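Local coordinates for protein beta sliding clamp (Borrelia burgdorferi, PDB 6DJ8) that probably encircles DNA as a ring-shaped head-to-tail homodimer and tethers DNA polymerases and other proteins to it, making replication processive, at residues 20-25 with 99-104; 289-294 with 346-351. All coordinates share one frame; numbering follows the deposited sequence.

Interaction 1. Residues 20-25 with 99-104; sequences NQIMNE and IKIVFN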
loop_
_atom_site.group_PDB
_atom_site.type_symbol
_atom_site.label_atom_id
_atom_site.label_comp_id
_atom_site.label_asym_id
_atom_site.label_seq_id
_atom_site.Cartn_x
_atom_site.Cartn_y
_atom_site.Cartn_z
ATOM N N ASN A 20 -13.742 15.503 -13.674
ATOM C CA ASN A 20 -12.615 14.592 -13.830
ATOM C C ASN A 20 -11.380 15.335 -14.323
ATOM O O ASN A 20 -10.257 15.031 -13.909
ATOM C CB ASN A 20 -12.969 13.452 -14.781
ATOM C CG ASN A 20 -11.904 12.348 -14.780
ATOM O OD1 ASN A 20 -11.096 12.243 -15.707
ATOM N ND2 ASN A 20 -11.880 11.550 -13.717
ATOM N N GLN A 21 -11.570 16.341 -15.177
ATOM C CA GLN A 21 -10.411 17.072 -15.694
ATOM C C GLN A 21 -9.734 17.858 -14.585
ATOM O O GLN A 21 -8.521 17.742 -14.381
ATOM C CB GLN A 21 -10.823 18.010 -16.824
ATOM C CG GLN A 21 -9.635 18.742 -17.452
ATOM C CD GLN A 21 -10.056 19.600 -18.619
ATOM O OE1 GLN A 21 -11.220 20.007 -18.704
ATOM N NE2 GLN A 21 -9.126 19.863 -19.539
ATOM N N ILE A 22 -10.503 18.651 -13.830
ATOM C CA ILE A 22 -9.837 19.452 -12.811
ATOM C C ILE A 22 -9.276 18.551 -11.715
ATOM O O ILE A 22 -8.262 18.885 -11.090
ATOM C CB ILE A 22 -10.762 20.545 -12.251
ATOM C CG1 ILE A 22 -9.908 21.561 -11.473
ATOM C CG2 ILE A 22 -11.896 19.913 -11.412
ATOM C CD1 ILE A 22 -10.661 22.703 -10.852
ATOM N N MET A 23 -9.893 17.385 -11.480
ATOM C CA MET A 23 -9.314 16.441 -10.525
ATOM C C MET A 23 -7.914 16.009 -10.971
ATOM O O MET A 23 -6.958 16.022 -10.182
ATOM C CB MET A 23 -10.226 15.206 -10.358
ATOM C CG MET A 23 -9.715 14.236 -9.319
ATOM S SD MET A 23 -10.796 12.795 -9.128
ATOM C CE MET A 23 -12.425 13.608 -9.183
ATOM N N ASN A 24 -7.775 15.630 -12.240
ATOM C CA ASN A 24 -6.466 15.194 -12.732
ATOM C C ASN A 24 -5.436 16.314 -12.646
ATOM O O ASN A 24 -4.293 16.086 -12.230
ATOM C CB ASN A 24 -6.587 14.696 -14.173
ATOM C CG ASN A 24 -7.340 13.381 -14.272
ATOM O OD1 ASN A 24 -7.424 12.623 -13.300
ATOM N ND2 ASN A 24 -7.894 13.105 -15.448
ATOM N N GLU A 25 -5.824 17.536 -13.023
ATOM C CA GLU A 25 -4.856 18.632 -13.041
ATOM C C GLU A 25 -4.454 19.035 -11.633
ATOM O O GLU A 25 -3.300 19.403 -11.400
ATOM C CB GLU A 25 -5.418 19.837 -13.795
ATOM C CG GLU A 25 -5.791 19.570 -15.246
ATOM C CD GLU A 25 -4.609 19.136 -16.138
ATOM O OE1 GLU A 25 -3.447 19.071 -15.673
ATOM O OE2 GLU A 25 -4.861 18.871 -17.328
ATOM N N ILE A 99 -18.816 20.448 -12.285
ATOM C CA ILE A 99 -19.099 21.124 -11.022
ATOM C C ILE A 99 -19.043 22.634 -11.215
ATOM O O ILE A 99 -18.353 23.150 -12.102
ATOM C CB ILE A 99 -18.141 20.696 -9.891
ATOM C CG1 ILE A 99 -16.679 20.772 -10.366
ATOM C CG2 ILE A 99 -18.462 19.293 -9.415
ATOM C CD1 ILE A 99 -15.707 20.598 -9.229
ATOM N N LYS A 100 -19.788 23.342 -10.371
ATOM C CA LYS A 100 -19.781 24.795 -10.327
ATOM C C LYS A 100 -19.030 25.189 -9.064
ATOM O O LYS A 100 -19.387 24.755 -7.962
ATOM C CB LYS A 100 -21.211 25.354 -10.328
ATOM C CG LYS A 100 -21.312 26.886 -10.354
ATOM C CD LYS A 100 -22.774 27.355 -10.563
ATOM C CE LYS A 100 -22.879 28.880 -10.646
ATOM N NZ LYS A 100 -24.296 29.383 -10.666
ATOM N N ILE A 101 -17.983 25.988 -9.221
ATOM C CA ILE A 101 -17.158 26.418 -8.103
ATOM C C ILE A 101 -17.366 27.915 -7.937
ATOM O O ILE A 101 -17.084 28.687 -8.853
ATOM C CB ILE A 101 -15.686 26.067 -8.339
ATOM C CG1 ILE A 101 -15.548 24.533 -8.437
ATOM C CG2 ILE A 101 -14.826 26.654 -7.245
ATOM C CD1 ILE A 101 -14.139 24.021 -8.776
ATOM N N VAL A 102 -17.865 28.318 -6.772
ATOM C CA VAL A 102 -18.234 29.697 -6.486
ATOM C C VAL A 102 -17.235 30.233 -5.478
ATOM O O VAL A 102 -16.936 29.564 -4.485
ATOM C CB VAL A 102 -19.669 29.797 -5.934
ATOM C CG1 VAL A 102 -20.013 31.249 -5.604
ATOM C CG2 VAL A 102 -20.667 29.216 -6.919
ATOM N N PHE A 103 -16.699 31.420 -5.735
ATOM C CA PHE A 103 -15.771 32.030 -4.796
ATOM C C PHE A 103 -16.544 33.038 -3.967
ATOM O O PHE A 103 -17.101 33.998 -4.508
ATOM C CB PHE A 103 -14.583 32.689 -5.496
ATOM C CG PHE A 103 -13.630 33.371 -4.551
ATOM C CD1 PHE A 103 -13.307 32.791 -3.337
ATOM C CD2 PHE A 103 -13.006 34.557 -4.900
ATOM C CE1 PHE A 103 -12.426 33.394 -2.468
ATOM C CE2 PHE A 103 -12.114 35.169 -4.036
ATOM C CZ PHE A 103 -11.821 34.586 -2.820
ATOM N N ASN A 104 -16.525 32.842 -2.657
ATOM C CA ASN A 104 -17.209 33.698 -1.689
ATOM C C ASN A 104 -16.094 34.483 -1.024
ATOM O O ASN A 104 -15.553 34.076 0.006
ATOM C CB ASN A 104 -17.988 32.843 -0.682
ATOM C CG ASN A 104 -18.822 33.668 0.294
ATOM O OD1 ASN A 104 -19.455 33.109 1.195
ATOM N ND2 ASN A 104 -18.830 34.981 0.125
#
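Ile-22 meets Ile-99 and Ile-101 in a small, purely apolar helix-on-sheet contact in the N-terminal domain, between helix 19-29 and strand 98-104. The helical isoleucine serves both partners with different branches: its CG2 methyl lies 4.4 Å from Ile-99 CD1, while its CD1 comes within 4.3 Å of Ile-101 CD1. With CG1 anti to the backbone N (chi1 -165°) and the chain extended beyond it, Ile-22 pushes that terminal methyl well out from the helix. Ile-99 and Ile-101, alternate residues of the strand, both send their CB toward the helix. No hydrogen bond crosses the gap, and the nearest CA atoms, of Ile-22 and Ile-99, are 9.6 Å apart.

The neighbouring strand 14-18, which runs straight into the helix, is hydrogen-bonded to strand 98-104, and its Cys-17 touches both Ile-22 and Ile-99. Ile-69, from a strand of a different sheet, also packs on Ile-22. A turn further along the helix, the carboxylate of buried Glu-25 is hydrogen-bonded to Asn-253 and Tyr-254. A helix backed by an antiparallel sheet is the construction of the DNA clamp domain; in sliding clamps these helices line the central channel and the sheets form the outside of the ring.

Interaction 2. Residues 289-294 with 346-351; sequences DRLARV and INISYF
Leu-291 sets one methyl, CD1, over a face of the Phe-351 ring, coming in roughly perpendicular to the Phe-351 side chain. This CD1 sits 4.2 Å from the ring centroid and 22° off the normal, a CH-pi contact offset toward the CD2-CE2 side, and Leu-291 CD2 lies at the rim on that side, 3.9 Å from Phe-351 CD2. Ile-348 fills in beside this pair. Its CG1 is anti to the backbone N (chi1 -168°) and the chain runs on extended, which carries CD1 to the facing helix, 3.6 Å from the backbone O of Leu-291 and 3.8 Å from Val-294 CG1. The Val-294 and Ile-348 side chains run antiparallel, each passing alongside the other. Leu-304, on strand 303-308, touches Leu-291, Val-294 and Ile-348.

One shell out, Asn-347 caps helix 348-355. Its OD1 takes the amide of Tyr-350 (N to OD1 3.0 Å) and, weakly, that of Ser-349, while its ND2 lies over the centre of the Tyr-350 ring. This cap fixes the start of the helix that presents Ile-348 and Phe-351.

Elsewhere on helix 284-294, Asp-289, Arg-290 and Arg-293 form a salt-bridge network. Arg-293 takes the carboxylate side-on, with NE 2.7 Å from Asp-289 OD1 and NH1 2.8 Å from Asp-289 OD2; Arg-290 NH1 reaches OD1 from the opposite face. Arg-293 also hydrogen-bonds to Ala-92 O and Asn-94 OD1 of the second subunit, and Arg-290 makes a cation-pi contact with Phe-95 of that subunit.

The chemistry therefore divides along this helix: methyl groups and a ring, with no hydrogen bond between the segments, join it to its partner in the domain, while a carboxylate holds in place the two guanidinium groups that meet the next subunit of the head-to-tail ring.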
loop_
_atom_site.group_PDB
_atom_site.type_symbol
_atom_site.label_atom_id
_atom_site.label_comp_id
_atom_site.label_asym_id
_atom_site.label_seq_id
_atom_site.Cartn_x
_atom_site.Cartn_y
_atom_site.Cartn_z
ATOM N N ASP A 289 14.297 -12.090 -12.338
ATOM C CA ASP A 289 13.664 -13.063 -11.448
ATOM C C ASP A 289 14.641 -13.556 -10.385
ATOM O O ASP A 289 14.306 -13.616 -9.196
ATOM C CB ASP A 289 13.122 -14.225 -12.283
ATOM C CG ASP A 289 12.678 -15.396 -11.439
ATOM O OD1 ASP A 289 13.530 -16.228 -11.072
ATOM O OD2 ASP A 289 11.476 -15.478 -11.132
ATOM N N ARG A 290 15.871 -13.883 -10.795
ATOM C CA ARG A 290 16.851 -14.435 -9.863
ATOM C C ARG A 290 17.339 -13.393 -8.868
ATOM O O ARG A 290 17.613 -13.721 -7.702
ATOM C CB ARG A 290 18.038 -15.025 -10.629
ATOM C CG ARG A 290 17.661 -16.186 -11.543
ATOM C CD ARG A 290 16.794 -17.247 -10.846
ATOM N NE ARG A 290 16.738 -18.473 -11.652
ATOM C CZ ARG A 290 15.773 -18.763 -12.520
ATOM N NH1 ARG A 290 14.762 -17.924 -12.694
ATOM N NH2 ARG A 290 15.808 -19.900 -13.205
ATOM N N LEU A 291 17.481 -12.139 -9.312
ATOM C CA LEU A 291 17.883 -11.086 -8.385
ATOM C C LEU A 291 16.821 -10.882 -7.317
ATOM O O LEU A 291 17.139 -10.578 -6.159
ATOM C CB LEU A 291 18.142 -9.766 -9.136
ATOM C CG LEU A 291 19.440 -9.791 -9.952
ATOM C CD1 LEU A 291 19.556 -8.548 -10.829
ATOM C CD2 LEU A 291 20.629 -9.887 -9.014
ATOM N N ALA A 292 15.551 -11.013 -7.697
ATOM C CA ALA A 292 14.491 -10.880 -6.705
ATOM C C ALA A 292 14.544 -12.017 -5.691
ATOM O O ALA A 292 14.179 -11.829 -4.525
ATOM C CB ALA A 292 13.125 -10.820 -7.388
ATOM N N ARG A 293 14.999 -13.198 -6.110
ATOM C CA ARG A 293 15.087 -14.306 -5.168
ATOM C C ARG A 293 16.324 -14.183 -4.286
ATOM O O ARG A 293 16.228 -14.324 -3.061
ATOM C CB ARG A 293 15.066 -15.628 -5.918
ATOM C CG ARG A 293 13.806 -15.781 -6.723
ATOM C CD ARG A 293 13.890 -16.938 -7.688
ATOM N NE ARG A 293 12.760 -16.893 -8.599
ATOM C CZ ARG A 293 11.540 -17.289 -8.254
ATOM N NH1 ARG A 293 10.548 -17.216 -9.126
ATOM N NH2 ARG A 293 11.320 -17.748 -7.024
ATOM N N VAL A 294 17.491 -13.896 -4.884
ATOM C CA VAL A 294 18.710 -13.811 -4.081
ATOM C C VAL A 294 18.646 -12.604 -3.163
ATOM O O VAL A 294 19.221 -12.615 -2.063
ATOM C CB VAL A 294 19.971 -13.786 -4.987
ATOM C CG1 VAL A 294 20.200 -12.397 -5.614
ATOM C CG2 VAL A 294 21.199 -14.181 -4.200
ATOM N N ILE A 346 28.597 -6.268 -5.582
ATOM C CA ILE A 346 27.856 -5.159 -6.169
ATOM C C ILE A 346 26.640 -4.879 -5.303
ATOM O O ILE A 346 26.110 -5.774 -4.642
ATOM C CB ILE A 346 27.425 -5.453 -7.617
ATOM C CG1 ILE A 346 26.926 -4.182 -8.295
ATOM C CG2 ILE A 346 26.352 -6.516 -7.658
ATOM C CD1 ILE A 346 26.625 -4.362 -9.764
ATOM N N ASN A 347 26.233 -3.613 -5.276
ATOM C CA ASN A 347 25.010 -3.194 -4.589
ATOM C C ASN A 347 23.802 -3.715 -5.355
ATOM O O ASN A 347 23.522 -3.265 -6.473
ATOM C CB ASN A 347 24.996 -1.670 -4.502
ATOM C CG ASN A 347 23.786 -1.130 -3.752
ATOM O OD1 ASN A 347 22.654 -1.518 -4.017
ATOM N ND2 ASN A 347 24.031 -0.203 -2.834
ATOM N N ILE A 348 23.069 -4.651 -4.752
ATOM C CA ILE A 348 21.953 -5.268 -5.465
ATOM C C ILE A 348 20.862 -4.257 -5.779
ATOM O O ILE A 348 20.166 -4.388 -6.795
ATOM C CB ILE A 348 21.371 -6.461 -4.672
ATOM C CG1 ILE A 348 20.421 -7.257 -5.571
ATOM C CG2 ILE A 348 20.619 -5.975 -3.440
ATOM C CD1 ILE A 348 19.988 -8.626 -4.984
ATOM N N SER A 349 20.681 -3.231 -4.943
ATOM C CA SER A 349 19.648 -2.251 -5.277
ATOM C C SER A 349 20.030 -1.482 -6.543
ATOM O O SER A 349 19.193 -1.277 -7.430
ATOM C CB SER A 349 19.417 -1.297 -4.105
ATOM O OG SER A 349 18.833 -1.978 -3.008
ATOM N N TYR A 350 21.300 -1.090 -6.660
ATOM C CA TYR A 350 21.762 -0.425 -7.885
ATOM C C TYR A 350 21.560 -1.321 -9.094
ATOM O O TYR A 350 21.068 -0.883 -10.140
ATOM C CB TYR A 350 23.234 -0.051 -7.755
ATOM C CG TYR A 350 23.567 1.009 -6.726
ATOM C CD1 TYR A 350 22.581 1.827 -6.182
ATOM C CD2 TYR A 350 24.891 1.203 -6.315
ATOM C CE1 TYR A 350 22.895 2.793 -5.239
ATOM C CE2 TYR A 350 25.218 2.164 -5.383
ATOM C CZ TYR A 350 24.212 2.962 -4.851
ATOM O OH TYR A 350 24.529 3.922 -3.924
ATOM N N PHE A 351 21.955 -2.589 -8.965
ATOM C CA PHE A 351 21.846 -3.544 -10.062
ATOM C C PHE A 351 20.395 -3.673 -10.504
ATOM O O PHE A 351 20.066 -3.504 -11.685
ATOM C CB PHE A 351 22.410 -4.899 -9.589
ATOM C CG PHE A 351 22.813 -5.856 -10.691
ATOM C CD1 PHE A 351 22.886 -5.457 -12.021
ATOM C CD2 PHE A 351 23.132 -7.172 -10.375
ATOM C CE1 PHE A 351 23.268 -6.362 -13.018
ATOM C CE2 PHE A 351 23.536 -8.089 -11.372
ATOM C CZ PHE A 351 23.590 -7.690 -12.688
#

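Both contacts are buried and aliphatic at heart, and neither has a hydrogen bond between its segments, yet they join different elements. Interaction 1 sets a helix against a sheet strand in the N-terminal domain; interaction 2 sets one helix against the start of another in the C-terminal domain, buries more surface and adds an aromatic ring. They lie on opposite sides of the chain's centre, about 45 Å between centres, and do not touch. The dimer relates them only indirectly, through Asn-94: Met-23, beside interaction 1, packs on Asn-94 of its own chain, and Asn-94 of the second subunit accepts a hydrogen bond from Arg-293 of interaction 2.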